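Local structure of calmodulin-binding transcription activator 1 (Homo sapiens, 2CXK) at residues P30-S35 with I52-L57; N36-L41 with V73-Q78; I45-S50 with L57-P62; G67-Q72 with V84-K89. The protein activates transcription and may interact with calmodulin, the present chain being its TIG (IPT) domain. All blocks are in the same frame, centred on the assembly; numbering follows the deposited sequence.

Contact 1 (P30-S35 with I52-L57); sequences PWQEAS and IQPGVL
W31 and G55 meet through their backbones, with CA atoms 4.6 Å apart. G55 N donates to W31 O at 2.7 Å, and the donor lies nearly along the C=O axis. The N-H...O angle is 140°, so the bond is short but bent. G55 is the third residue of a type II turn from Q53 to V56, closed by V56 N to Q53 O. Its positive phi of 84° would press a CB against the carbonyl O of P54, which calls for glycine.

The indole of W31 carries the side-chain contact. L57 CD1 sits over the five-membered ring, 3.6 Å from its centroid, in a CH-pi contact close to the ring normal. L57 CG is nearer still to the ring atom W31 CD1, at 3.4 Å. P30 CD lies over the opposite face, toward the rim. V56 N lies at the edge of the ring, 3.8 Å from W31 CD1. The indole N-H is used elsewhere: W31 NE1 bonds to I27 O on strand 24-28. Q32 bends at chi2 (-67°), and its amide lies against P54, with OE1 3.6 Å from P54 CB.

An alanine in place of W31 would probably leave L57 CD1 without its aromatic face and I27 O without the indole N-H.

Q53, which opens the turn, bonds to T10 and G29 of the second subunit. The chemistry is mixed: one backbone bond ties the loop to the turn, and a buried indole, with proline and leucine carbons on opposite faces, closes this end of the apolar interior.

Contact 2 (N36-L41 with V73-Q78); sequences NNYSCL and VAFNNQ
Y38 and F75 form the aromatic contact. The F75 ring turns its edge to the face of Y38, planes at 65°, centroids 4.8 Å apart. Chi1 of -172° sets F75 CG anti to the backbone N, and the ring beyond puts CD1 over the centre of the Y38 ring. N37 CB lies over one face of the F75 ring, toward its rim.

Backbone hydrogen bonds join the strands. S39 and A74 are a hydrogen-bonded antiparallel pair: S39 N to A74 O and A74 N to S39 O are both 2.9 Å. In this pair S39 OG touches A74 CB at 3.5 Å. N76 N adds a nearly straight bond to N37 O. Y38 with F75 and C40 with V73 are non-hydrogen-bonded pairs, side chains on one face.

S39 OG bonds to two waters. One water donates to N37 O and accepts from N77 N. The other accepts from N77 ND2 at 2.7 Å. Together they connect strand 38-41 to the turn.

Strand 73-75 leads into a type I' turn from F75 to Q78, the tight turn of a two-residue beta hairpin. Here that hairpin end joins the neighbouring antiparallel strand in the beta sandwich of the Ig-like TIG domain.

Contact 3 (I45-S50 with L57-P62); sequences ISVPAS and LRCYCP. With SO4 (sulfate ion), chain F.
V47 and P62 meet because chi1 of V47 (-67°) sets CG1 anti to the carbonyl carbon and CG2 between the backbone N and C. CG1 packs on P62 CD at 3.7 Å and is just as close to Y60 O. CG2 reaches C59 CB at 4.0 Å. The V47 and P62 side chains cross at about a right angle. Beside them I45 CG2 touches P62 CB at 3.9 Å. An alanine at V47 would probably open a gap over P62 and leave C59 CB less covered.

The backbones pair only at one end. S50 and R58 form a hydrogen-bonded antiparallel pair: S50 N to R58 O and R58 N to S50 O are both 2.9 Å, donors in the carbonyl planes. L57 CD2 lies against S50 O at 3.5 Å. Toward I45 the strands splay apart, and a water fills in: it donates to P48 O and accepts from Y60 N. A second water donates to R58 O and bonds to S50 OG; its place beside R58 NE, in the guanidinium plane, is doubtfully close.

R58 bends at chi3 (65°), and Y60 OH lies above one face of its guanidinium, toward the rim. Y60 OH donates to sulfate O3 at 2.6 Å, and this oxygen lies in the Y60 ring plane. K24 also bonds to the sulfate, probably from the crystallisation liquor. R58 packs against D11 of the second subunit.

Strands 45-53 and 56-60 are the arms of a beta hairpin in the Ig-like TIG fold, paired near the turn and diverging beyond it.

Contact 4 (G67-Q72 with V84-K89); sequences GLVTLQ and VVFEYK
V69 and F86 are a hydrogen-bonded pair at the middle of an antiparallel strand pair in the Ig-like TIG fold. V69 N donates to F86 O at 2.8 Å, and F86 N returns a bond to V69 O. G67 with Y88 and L71 with V84 repeat this pattern on either side, giving six backbone bonds. The bond from L71 N to V84 O is the most bent, at 133°.

V69, L71, V84, F86 and Y88 project from one face. V69 CG2 is at the edge of the Y88 ring, in its plane, 3.8 Å from Y88 CE1. The same methyl is 3.9 Å from F86 CB. L71 and V84 lie side by side and point the same way, with L71 CB 3.8 Å from V84 CG2. A chi1 of 171° sets L71 CG anti to the backbone N, and CD2 beyond it comes to 4.1 Å from F86 CD2.

L68 and E87 occupy the other face. L68 CD2 rests on E87 CB at 3.6 Å and also meets the aliphatic CG. V85 CG2 touches the same leucine methyl.

F86 meets the ring of F42 edge-to-face and packs on V25, while the rings of Y88 and H64 meet with planes about 25° apart. The Y88 hydroxyl bonds to P62 O, which ties this strand to the segment after strand 56-60. E87 and K89 form backbone bonds to strand 11-17, the parallel neighbour. Within strand 84-88 itself, F86 CE1 sits 3.8 Å above the plane of the Y88 ring, toward its rim.

All four contacts lie in one TIG domain and reach the same sheet, contact 1 through its I52-L57 segment. Contacts 1 and 3 both use L57. Contacts 1 and 2 meet in the interior, where L57 CD1 is 3.4 Å from V73 CG1. Contact 3 is nested within the loop closed by contact 2, and their centres are about 9 Å apart. C40 N and V47 O, 2.9 Å apart, probably bond between them. Contacts 2 and 4 use successive parts of strand 67-75, with centres about 17 Å apart. Contacts 1 and 4 lie on opposite sides of the chain's centre, about 22 Å between centres. The sulfate belongs to contact 3 alone among the four.

Contact 1 (P30-S35 with I52-L57)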
# COMPACT_ATOMS: atom_id res chain seq x y z
N PRO A 30 12.47 -5.41 -2.39
CA PRO A 30 13.86 -4.94 -2.31
C PRO A 30 14.28 -3.88 -3.33
O PRO A 30 15.46 -3.79 -3.65
CB PRO A 30 14.63 -6.23 -2.48
CG PRO A 30 13.83 -6.93 -3.55
CD PRO A 30 12.38 -6.68 -3.13
N TRP A 31 13.35 -3.08 -3.82
CA TRP A 31 13.70 -2.06 -4.82
C TRP A 31 14.56 -0.97 -4.19
O TRP A 31 14.17 -0.36 -3.20
CB TRP A 31 12.45 -1.42 -5.43
CG TRP A 31 11.17 -2.18 -5.19
CD1 TRP A 31 10.07 -1.72 -4.50
CD2 TRP A 31 10.84 -3.51 -5.62
NE1 TRP A 31 9.09 -2.68 -4.48
CE2 TRP A 31 9.54 -3.79 -5.16
CE3 TRP A 31 11.53 -4.49 -6.35
CZ2 TRP A 31 8.90 -5.01 -5.40
CZ3 TRP A 31 10.89 -5.71 -6.59
CH2 TRP A 31 9.59 -5.95 -6.12
N GLN A 32 15.72 -0.71 -4.78
CA GLN A 32 16.64 0.30 -4.26
C GLN A 32 17.13 1.30 -5.30
O GLN A 32 17.43 2.45 -4.98
CB GLN A 32 17.85 -0.39 -3.61
CG GLN A 32 17.52 -1.31 -2.45
CD GLN A 32 16.98 -0.55 -1.24
OE1 GLN A 32 17.58 0.43 -0.78
NE2 GLN A 32 15.85 -1.02 -0.70
N GLU A 33 17.22 0.85 -6.55
CA GLU A 33 17.71 1.69 -7.65
C GLU A 33 17.24 3.14 -7.55
O GLU A 33 16.14 3.42 -7.08
CB GLU A 33 17.27 1.11 -9.01
CG GLU A 33 17.83 -0.28 -9.31
CD GLU A 33 19.35 -0.34 -9.29
OE1 GLU A 33 19.98 0.39 -10.09
OE2 GLU A 33 19.91 -1.11 -8.48
N ALA A 34 18.09 4.06 -7.99
CA ALA A 34 17.74 5.47 -7.93
C ALA A 34 17.11 5.89 -9.25
O ALA A 34 16.21 6.73 -9.28
CB ALA A 34 18.98 6.31 -7.64
N SER A 35 17.57 5.30 -10.34
CA SER A 35 17.06 5.63 -11.67
C SER A 35 15.54 5.48 -11.76
O SER A 35 14.97 4.52 -11.25
CB SER A 35 17.73 4.76 -12.73
OG SER A 35 17.39 5.20 -14.03
N ILE A 52 8.87 5.67 -4.10
CA ILE A 52 8.48 6.58 -3.03
C ILE A 52 9.62 6.76 -2.04
O ILE A 52 9.90 7.85 -1.54
CB ILE A 52 7.25 6.02 -2.27
CG1 ILE A 52 6.04 5.96 -3.21
CG2 ILE A 52 6.97 6.85 -1.02
CD1 ILE A 52 5.69 7.29 -3.86
N GLN A 53 10.26 5.64 -1.74
CA GLN A 53 11.38 5.58 -0.83
C GLN A 53 11.93 4.18 -1.00
O GLN A 53 11.27 3.33 -1.59
CB GLN A 53 10.94 5.82 0.62
CG GLN A 53 9.94 4.81 1.14
CD GLN A 53 9.54 5.12 2.57
OE1 GLN A 53 9.01 6.19 2.86
NE2 GLN A 53 9.79 4.18 3.48
N PRO A 54 13.14 3.92 -0.51
CA PRO A 54 13.69 2.58 -0.67
C PRO A 54 12.71 1.47 -0.31
O PRO A 54 12.12 1.48 0.77
CB PRO A 54 14.91 2.59 0.25
CG PRO A 54 15.36 4.01 0.17
CD PRO A 54 14.06 4.78 0.26
N GLY A 55 12.52 0.54 -1.24
CA GLY A 55 11.64 -0.59 -1.01
C GLY A 55 10.16 -0.36 -1.27
O GLY A 55 9.37 -1.29 -1.10
N VAL A 56 9.79 0.84 -1.68
CA VAL A 56 8.38 1.15 -1.93
C VAL A 56 8.11 1.76 -3.29
O VAL A 56 8.56 2.87 -3.58
CB VAL A 56 7.85 2.12 -0.86
CG1 VAL A 56 6.38 2.45 -1.13
CG2 VAL A 56 8.03 1.49 0.52
N LEU A 57 7.36 1.05 -4.11
CA LEU A 57 6.99 1.54 -5.44
C LEU A 57 5.51 1.91 -5.47
O LEU A 57 4.68 1.23 -4.86
CB LEU A 57 7.25 0.48 -6.50
CG LEU A 57 8.72 0.31 -6.87
CD1 LEU A 57 8.91 -0.91 -7.77
CD2 LEU A 57 9.16 1.58 -7.56

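Contact 2 (N36-L41 with V73-Q78)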
# COMPACT_ATOMS: atom_id res chain seq x y z
N ASN A 36 14.92 6.45 -12.43
CA ASN A 36 13.47 6.49 -12.61
C ASN A 36 13.00 5.59 -13.77
O ASN A 36 12.33 6.05 -14.69
CB ASN A 36 13.08 7.95 -12.90
CG ASN A 36 11.58 8.15 -13.03
OD1 ASN A 36 11.13 9.20 -13.49
ND2 ASN A 36 10.81 7.15 -12.62
N ASN A 37 13.35 4.31 -13.72
CA ASN A 37 12.96 3.40 -14.80
C ASN A 37 12.17 2.19 -14.34
O ASN A 37 12.17 1.15 -15.00
CB ASN A 37 14.19 2.94 -15.58
CG ASN A 37 14.89 4.09 -16.27
OD1 ASN A 37 16.07 4.33 -16.05
ND2 ASN A 37 14.15 4.81 -17.12
N TYR A 38 11.50 2.32 -13.20
CA TYR A 38 10.67 1.24 -12.67
C TYR A 38 9.31 1.28 -13.34
O TYR A 38 8.83 2.33 -13.74
CB TYR A 38 10.47 1.42 -11.17
CG TYR A 38 11.64 1.02 -10.32
CD1 TYR A 38 11.93 -0.32 -10.10
CD2 TYR A 38 12.45 1.99 -9.71
CE1 TYR A 38 12.99 -0.70 -9.28
CE2 TYR A 38 13.51 1.62 -8.90
CZ TYR A 38 13.77 0.27 -8.69
OH TYR A 38 14.80 -0.10 -7.87
N SER A 39 8.68 0.12 -13.45
CA SER A 39 7.35 0.03 -14.02
C SER A 39 6.68 -1.18 -13.41
O SER A 39 7.34 -2.03 -12.80
CB SER A 39 7.40 -0.12 -15.55
OG SER A 39 8.01 -1.34 -15.95
N CYS A 40 5.36 -1.25 -13.54
CA CYS A 40 4.60 -2.38 -13.02
C CYS A 40 3.78 -2.91 -14.18
O CYS A 40 3.21 -2.15 -14.95
CB CYS A 40 3.68 -1.96 -11.87
SG CYS A 40 4.59 -1.50 -10.38
N LEU A 41 3.73 -4.23 -14.29
CA LEU A 41 2.98 -4.85 -15.37
C LEU A 41 1.80 -5.62 -14.81
O LEU A 41 1.97 -6.51 -13.98
CB LEU A 41 3.88 -5.81 -16.16
CG LEU A 41 5.27 -5.32 -16.57
CD1 LEU A 41 5.94 -6.38 -17.43
CD2 LEU A 41 5.17 -4.03 -17.33
N VAL A 73 6.92 -6.42 -11.12
CA VAL A 73 7.71 -5.19 -11.07
C VAL A 73 8.86 -5.35 -12.08
O VAL A 73 9.49 -6.40 -12.15
CB VAL A 73 8.32 -4.95 -9.68
CG1 VAL A 73 9.23 -3.74 -9.70
CG2 VAL A 73 7.22 -4.76 -8.66
N ALA A 74 9.11 -4.31 -12.86
CA ALA A 74 10.18 -4.33 -13.86
C ALA A 74 11.05 -3.08 -13.73
O ALA A 74 10.62 -2.06 -13.21
CB ALA A 74 9.59 -4.40 -15.25
N PHE A 75 12.29 -3.19 -14.22
CA PHE A 75 13.23 -2.07 -14.22
C PHE A 75 13.80 -2.09 -15.64
O PHE A 75 14.32 -3.12 -16.07
CB PHE A 75 14.36 -2.29 -13.21
CG PHE A 75 15.25 -1.09 -13.04
CD1 PHE A 75 14.81 0.02 -12.33
CD2 PHE A 75 16.51 -1.05 -13.63
CE1 PHE A 75 15.62 1.15 -12.20
CE2 PHE A 75 17.33 0.08 -13.51
CZ PHE A 75 16.88 1.18 -12.79
N ASN A 76 13.68 -0.97 -16.34
CA ASN A 76 14.12 -0.88 -17.74
C ASN A 76 13.40 -1.96 -18.54
O ASN A 76 13.95 -2.57 -19.45
CB ASN A 76 15.64 -1.06 -17.83
CG ASN A 76 16.40 0.20 -17.45
OD1 ASN A 76 17.52 0.14 -16.95
ND2 ASN A 76 15.79 1.36 -17.70
N ASN A 77 12.13 -2.17 -18.17
CA ASN A 77 11.22 -3.14 -18.78
C ASN A 77 11.63 -4.59 -18.58
O ASN A 77 11.06 -5.49 -19.21
CB ASN A 77 11.00 -2.89 -20.28
CG ASN A 77 9.78 -3.63 -20.83
OD1 ASN A 77 9.83 -4.28 -21.88
ND2 ASN A 77 8.66 -3.53 -20.11
N GLN A 78 12.61 -4.82 -17.72
CA GLN A 78 13.04 -6.18 -17.43
C GLN A 78 12.36 -6.61 -16.13
O GLN A 78 12.49 -5.94 -15.11
CB GLN A 78 14.56 -6.24 -17.24
CG GLN A 78 15.08 -7.62 -16.87
CD GLN A 78 16.53 -7.60 -16.39
OE1 GLN A 78 17.07 -8.63 -15.98
NE2 GLN A 78 17.16 -6.43 -16.44
O HOH W 1 10.61 -0.62 -16.38
O HOH W 2 7.51 -1.55 -18.60

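Contact 3 (I45-S50 with L57-P62)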
# COMPACT_ATOMS: atom_id res chain seq x y z
N ILE A 45 0.30 -5.46 -19.10
CA ILE A 45 0.04 -4.06 -19.45
C ILE A 45 0.92 -3.22 -18.54
O ILE A 45 0.77 -3.25 -17.32
CB ILE A 45 -1.42 -3.64 -19.23
CG1 ILE A 45 -2.35 -4.46 -20.12
CG2 ILE A 45 -1.57 -2.15 -19.54
CD1 ILE A 45 -3.82 -4.11 -19.94
N SER A 46 1.82 -2.44 -19.13
CA SER A 46 2.74 -1.63 -18.35
C SER A 46 2.28 -0.23 -17.98
O SER A 46 1.66 0.47 -18.77
CB SER A 46 4.07 -1.51 -19.10
OG SER A 46 5.01 -0.75 -18.35
N VAL A 47 2.61 0.17 -16.75
CA VAL A 47 2.33 1.51 -16.25
C VAL A 47 3.61 1.93 -15.51
O VAL A 47 4.31 1.09 -14.95
CB VAL A 47 1.13 1.57 -15.26
CG1 VAL A 47 -0.16 1.25 -16.01
CG2 VAL A 47 1.35 0.60 -14.10
N PRO A 48 3.94 3.22 -15.53
CA PRO A 48 5.15 3.66 -14.84
C PRO A 48 5.00 3.52 -13.33
O PRO A 48 3.88 3.49 -12.82
CB PRO A 48 5.31 5.11 -15.28
CG PRO A 48 3.90 5.54 -15.53
CD PRO A 48 3.28 4.35 -16.22
N ALA A 49 6.12 3.41 -12.63
CA ALA A 49 6.11 3.30 -11.18
C ALA A 49 7.12 4.29 -10.62
O ALA A 49 8.11 4.61 -11.29
CB ALA A 49 6.46 1.87 -10.74
N SER A 50 6.87 4.79 -9.42
CA SER A 50 7.77 5.73 -8.77
C SER A 50 8.29 5.15 -7.46
O SER A 50 7.52 4.57 -6.68
CB SER A 50 7.04 7.04 -8.46
OG SER A 50 6.61 7.69 -9.63
N LEU A 57 7.36 1.05 -4.11
CA LEU A 57 6.99 1.54 -5.44
C LEU A 57 5.51 1.91 -5.47
O LEU A 57 4.68 1.23 -4.86
CB LEU A 57 7.25 0.48 -6.50
CG LEU A 57 8.72 0.31 -6.87
CD1 LEU A 57 8.91 -0.91 -7.77
CD2 LEU A 57 9.16 1.58 -7.56
N ARG A 58 5.19 2.98 -6.19
CA ARG A 58 3.81 3.42 -6.35
C ARG A 58 3.46 3.50 -7.83
O ARG A 58 4.24 3.99 -8.64
CB ARG A 58 3.60 4.82 -5.75
CG ARG A 58 2.19 5.39 -6.01
CD ARG A 58 2.14 6.91 -5.83
NE ARG A 58 2.95 7.61 -6.82
CZ ARG A 58 3.35 8.88 -6.72
NH1 ARG A 58 3.02 9.60 -5.66
NH2 ARG A 58 4.09 9.42 -7.68
N CYS A 59 2.28 3.01 -8.19
CA CYS A 59 1.83 3.09 -9.57
C CYS A 59 0.31 3.22 -9.52
O CYS A 59 -0.29 3.03 -8.47
CB CYS A 59 2.24 1.84 -10.36
SG CYS A 59 1.36 0.31 -9.93
N TYR A 60 -0.29 3.56 -10.65
CA TYR A 60 -1.74 3.66 -10.76
C TYR A 60 -2.10 2.56 -11.75
O TYR A 60 -1.68 2.60 -12.91
CB TYR A 60 -2.11 5.05 -11.26
CG TYR A 60 -1.52 6.14 -10.37
CD1 TYR A 60 -1.99 6.34 -9.07
CD2 TYR A 60 -0.47 6.93 -10.82
CE1 TYR A 60 -1.43 7.31 -8.25
CE2 TYR A 60 0.11 7.90 -10.00
CZ TYR A 60 -0.38 8.09 -8.72
OH TYR A 60 0.16 9.08 -7.93
N CYS A 61 -2.87 1.58 -11.30
CA CYS A 61 -3.18 0.45 -12.16
C CYS A 61 -3.96 0.84 -13.40
O CYS A 61 -4.68 1.84 -13.41
CB CYS A 61 -3.92 -0.64 -11.38
SG CYS A 61 -5.63 -0.29 -10.94
N PRO A 62 -3.79 0.07 -14.48
CA PRO A 62 -4.48 0.33 -15.76
C PRO A 62 -5.87 -0.29 -15.75
O PRO A 62 -6.23 -1.02 -14.82
CB PRO A 62 -3.55 -0.35 -16.77
CG PRO A 62 -3.09 -1.55 -16.01
CD PRO A 62 -2.77 -0.98 -14.63
S SO4 F . -2.18 9.79 -4.90
O1 SO4 F . -1.66 9.07 -3.67
O2 SO4 F . -2.56 11.20 -4.47
O3 SO4 F . -1.07 9.93 -5.77
O4 SO4 F . -3.41 9.15 -5.23
O HOH W 3 1.46 4.71 -12.78
O HOH W 4 3.59 6.79 -9.11

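Contact 4 (G67-Q72 with V84-K89)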
# COMPACT_ATOMS: atom_id res chain seq x y z
N GLY A 67 -11.38 -10.13 -13.54
CA GLY A 67 -10.64 -11.38 -13.53
C GLY A 67 -9.33 -11.22 -12.79
O GLY A 67 -8.96 -10.12 -12.40
N LEU A 68 -8.63 -12.33 -12.60
CA LEU A 68 -7.35 -12.30 -11.90
C LEU A 68 -6.24 -12.09 -12.92
O LEU A 68 -6.30 -12.63 -14.03
CB LEU A 68 -7.13 -13.61 -11.15
CG LEU A 68 -8.26 -14.01 -10.20
CD1 LEU A 68 -7.98 -15.38 -9.62
CD2 LEU A 68 -8.39 -12.99 -9.09
N VAL A 69 -5.24 -11.31 -12.55
CA VAL A 69 -4.12 -11.06 -13.46
C VAL A 69 -2.81 -11.08 -12.70
O VAL A 69 -2.79 -11.03 -11.48
CB VAL A 69 -4.25 -9.68 -14.16
CG1 VAL A 69 -5.55 -9.61 -14.94
CG2 VAL A 69 -4.19 -8.56 -13.12
N THR A 70 -1.72 -11.15 -13.44
CA THR A 70 -0.39 -11.14 -12.85
C THR A 70 0.03 -9.70 -12.62
O THR A 70 -0.31 -8.82 -13.41
CB THR A 70 0.65 -11.76 -13.80
OG1 THR A 70 0.51 -11.14 -15.09
CG2 THR A 70 0.45 -13.25 -13.94
N LEU A 71 0.76 -9.46 -11.53
CA LEU A 71 1.28 -8.14 -11.21
C LEU A 71 2.77 -8.36 -11.01
O LEU A 71 3.18 -9.15 -10.16
CB LEU A 71 0.64 -7.57 -9.93
CG LEU A 71 1.26 -6.27 -9.40
CD1 LEU A 71 1.35 -5.22 -10.51
CD2 LEU A 71 0.43 -5.75 -8.23
N GLN A 72 3.59 -7.69 -11.82
CA GLN A 72 5.04 -7.83 -11.73
C GLN A 72 5.74 -6.47 -11.71
O GLN A 72 5.20 -5.49 -12.23
CB GLN A 72 5.57 -8.62 -12.93
CG GLN A 72 4.92 -9.97 -13.16
CD GLN A 72 5.28 -10.55 -14.52
OE1 GLN A 72 6.21 -11.35 -14.64
NE2 GLN A 72 4.55 -10.13 -15.54
N VAL A 84 2.50 -11.68 -8.56
CA VAL A 84 1.52 -11.83 -7.47
C VAL A 84 0.16 -11.58 -8.08
O VAL A 84 0.03 -10.89 -9.09
CB VAL A 84 1.76 -10.84 -6.30
CG1 VAL A 84 3.09 -11.14 -5.63
CG2 VAL A 84 1.72 -9.40 -6.80
N VAL A 85 -0.87 -12.15 -7.48
CA VAL A 85 -2.21 -11.98 -8.01
C VAL A 85 -2.81 -10.60 -7.75
O VAL A 85 -2.68 -10.04 -6.66
CB VAL A 85 -3.16 -13.05 -7.41
CG1 VAL A 85 -3.27 -12.85 -5.91
CG2 VAL A 85 -4.53 -12.97 -8.07
N PHE A 86 -3.46 -10.04 -8.77
CA PHE A 86 -4.13 -8.75 -8.63
C PHE A 86 -5.50 -9.00 -9.24
O PHE A 86 -5.61 -9.59 -10.31
CB PHE A 86 -3.41 -7.63 -9.38
CG PHE A 86 -3.96 -6.25 -9.10
CD1 PHE A 86 -4.83 -5.64 -10.00
CD2 PHE A 86 -3.63 -5.59 -7.92
CE1 PHE A 86 -5.36 -4.37 -9.73
CE2 PHE A 86 -4.15 -4.32 -7.64
CZ PHE A 86 -5.02 -3.71 -8.55
N GLU A 87 -6.54 -8.54 -8.56
CA GLU A 87 -7.88 -8.79 -9.06
C GLU A 87 -8.70 -7.60 -9.50
O GLU A 87 -8.78 -6.59 -8.80
CB GLU A 87 -8.68 -9.57 -8.00
CG GLU A 87 -10.17 -9.68 -8.31
CD GLU A 87 -10.90 -10.64 -7.40
OE1 GLU A 87 -10.49 -10.78 -6.23
OE2 GLU A 87 -11.90 -11.25 -7.86
N TYR A 88 -9.30 -7.72 -10.68
CA TYR A 88 -10.18 -6.68 -11.17
C TYR A 88 -11.58 -7.23 -10.89
O TYR A 88 -11.97 -8.27 -11.43
CB TYR A 88 -9.97 -6.44 -12.67
CG TYR A 88 -8.73 -5.62 -12.96
CD1 TYR A 88 -7.49 -6.23 -13.14
CD2 TYR A 88 -8.79 -4.22 -12.99
CE1 TYR A 88 -6.34 -5.47 -13.35
CE2 TYR A 88 -7.64 -3.46 -13.20
CZ TYR A 88 -6.42 -4.08 -13.38
OH TYR A 88 -5.29 -3.33 -13.59
N LYS A 89 -12.29 -6.56 -9.99
CA LYS A 89 -13.63 -6.97 -9.61
C LYS A 89 -14.67 -6.19 -10.39
O LYS A 89 -14.46 -5.02 -10.71
CB LYS A 89 -13.86 -6.73 -8.12
CG LYS A 89 -12.91 -7.47 -7.20
CD LYS A 89 -13.25 -7.21 -5.74
CE LYS A 89 -12.38 -8.04 -4.81
NZ LYS A 89 -12.75 -7.84 -3.38